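Local coordinates for protein NAD(P)H-flavin oxidoreductase (Agrobacterium tumefaciens str. C58, PDB 2FRE) that binds flavin mononucleotide in a two-subunit assembly and probably catalyses NAD(P)H-dependent, flavin-mediated reduction, as in the nitroreductase family, at residues V87-I92 / A157-G162. Residues are numbered along the deposited sequence; the frame is centred on the assembly and turned at random.
Sequences VLLFVI and AGVAIG
Leu89 lies side by side with Val159, its CD1 resting 3.7 Å from Val159 CB, while its other methyl, CD2, meets Ile161 CD1. The two strands, 87-92 and 157-162, are antiparallel neighbours in the central beta sheet of the nitroreductase-type alpha/beta fold, the N-to-C directions of the two segments differing by 152°. Leu89 CG sits between its own backbone N and carbonyl carbon (chi1 64°), which sets CG 3.9 Å from Val159 CB. Val87, Leu89, Val91, Ala157, Val159 and Ile161 share one face; beta-branched valine and isoleucine suit the extended backbone, and all six side chains on this face are apolar. Helix 33-44 packs there through Leu36 and Leu40, and helix 110-127 through Trp118, Leu121 and Ala125. Val91 CG2 touches Val159 CG2 at 3.8 Å, and near this end the small Ala157 side chain lies about 4 Å from the bound FMN, where Phe112 of the second subunit also packs on Val91 and Ala157. On the other face of the sheet, Leu88 CD2 touches Ala160 CB at 3.8 Å, the short alanine side chain letting the leucine methyl come close to the strand. Beside it, the Phe90 ring lies obliquely against Gly158, with Phe90 CD1 3.6 Å from Gly158 CA; with no side chain on Gly158, the ring can lie directly against its CA. The backbones are joined by three hydrogen-bonded pairs, Val87 with Ile161, Leu89 with Val159 and Val91 with Ala157, each contributing two N-H...O bonds that satisfy buried peptide groups. On their far sides the strands bond onward, Leu88 and Phe90 to Ala60 and Val58 of strand 55-61 and Gly158 to Met135. In the Val91-Ala157 pair the two bonds differ: Val91 N reaches Ala157 O at 2.7 Å, whereas Ala157 N meets a lone pair of Val91 O at 3.3 Å.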
# COMPACT_ATOMS: atom_id res chain seq x y z
N VAL A 87 -2.43 -19.14 -7.34
CA VAL A 87 -1.07 -18.71 -7.05
C VAL A 87 -0.98 -18.45 -5.56
O VAL A 87 -1.91 -17.92 -4.96
CB VAL A 87 -0.73 -17.39 -7.84
CG1 VAL A 87 0.58 -16.79 -7.37
CG2 VAL A 87 -0.71 -17.64 -9.33
N LEU A 88 0.14 -18.85 -4.95
CA LEU A 88 0.51 -18.42 -3.62
C LEU A 88 1.86 -17.72 -3.70
O LEU A 88 2.75 -18.15 -4.45
CB LEU A 88 0.58 -19.61 -2.65
CG LEU A 88 -0.76 -20.22 -2.25
CD1 LEU A 88 -0.58 -21.57 -1.60
CD2 LEU A 88 -1.48 -19.32 -1.31
N LEU A 89 2.01 -16.65 -2.93
CA LEU A 89 3.28 -15.96 -2.85
C LEU A 89 3.45 -15.28 -1.50
O LEU A 89 2.49 -15.08 -0.76
CB LEU A 89 3.39 -14.93 -3.99
CG LEU A 89 2.41 -13.75 -4.03
CD1 LEU A 89 2.85 -12.58 -3.14
CD2 LEU A 89 2.26 -13.24 -5.46
N PHE A 90 4.69 -14.92 -1.19
CA PHE A 90 5.01 -14.18 0.01
C PHE A 90 5.61 -12.83 -0.36
O PHE A 90 6.49 -12.71 -1.23
CB PHE A 90 5.88 -15.02 0.96
CG PHE A 90 5.22 -16.29 1.38
CD1 PHE A 90 4.27 -16.29 2.41
CD2 PHE A 90 5.46 -17.47 0.70
CE1 PHE A 90 3.61 -17.45 2.77
CE2 PHE A 90 4.79 -18.64 1.04
CZ PHE A 90 3.86 -18.64 2.08
N VAL A 91 5.08 -11.80 0.29
CA VAL A 91 5.58 -10.46 0.15
C VAL A 91 6.62 -10.23 1.24
O VAL A 91 6.36 -10.39 2.42
CB VAL A 91 4.48 -9.40 0.25
CG1 VAL A 91 5.10 -8.01 0.09
CG2 VAL A 91 3.40 -9.63 -0.78
N ILE A 92 7.82 -9.88 0.80
CA ILE A 92 8.98 -9.77 1.65
C ILE A 92 9.51 -8.36 1.49
O ILE A 92 9.26 -7.73 0.46
CB ILE A 92 10.04 -10.79 1.16
CG1 ILE A 92 9.52 -12.19 1.42
CG2 ILE A 92 11.40 -10.58 1.82
CD1 ILE A 92 9.92 -13.12 0.35
N ALA A 157 3.79 -10.62 4.46
CA ALA A 157 2.50 -11.30 4.32
C ALA A 157 2.51 -12.37 3.24
O ALA A 157 3.32 -12.34 2.32
CB ALA A 157 1.41 -10.27 4.04
N GLY A 158 1.61 -13.34 3.37
CA GLY A 158 1.33 -14.26 2.27
C GLY A 158 0.20 -13.69 1.43
O GLY A 158 -0.57 -12.86 1.90
N VAL A 159 0.10 -14.14 0.19
CA VAL A 159 -0.96 -13.71 -0.71
C VAL A 159 -1.43 -14.88 -1.54
O VAL A 159 -0.61 -15.56 -2.17
CB VAL A 159 -0.49 -12.60 -1.66
CG1 VAL A 159 -1.61 -12.16 -2.56
CG2 VAL A 159 0.05 -11.40 -0.86
N ALA A 160 -2.74 -15.11 -1.51
CA ALA A 160 -3.41 -16.09 -2.35
C ALA A 160 -4.14 -15.31 -3.46
O ALA A 160 -4.83 -14.31 -3.18
CB ALA A 160 -4.39 -16.87 -1.53
N ILE A 161 -3.95 -15.75 -4.70
CA ILE A 161 -4.60 -15.15 -5.85
C ILE A 161 -5.27 -16.22 -6.69
O ILE A 161 -4.71 -17.29 -6.91
CB ILE A 161 -3.61 -14.39 -6.77
CG1 ILE A 161 -2.52 -13.67 -5.96
CG2 ILE A 161 -4.40 -13.39 -7.65
CD1 ILE A 161 -1.39 -13.07 -6.82
N GLY A 162 -6.48 -15.93 -7.17
CA GLY A 162 -7.23 -16.89 -7.95
C GLY A 162 -8.51 -16.32 -8.51
O GLY A 162 -8.76 -15.10 -8.45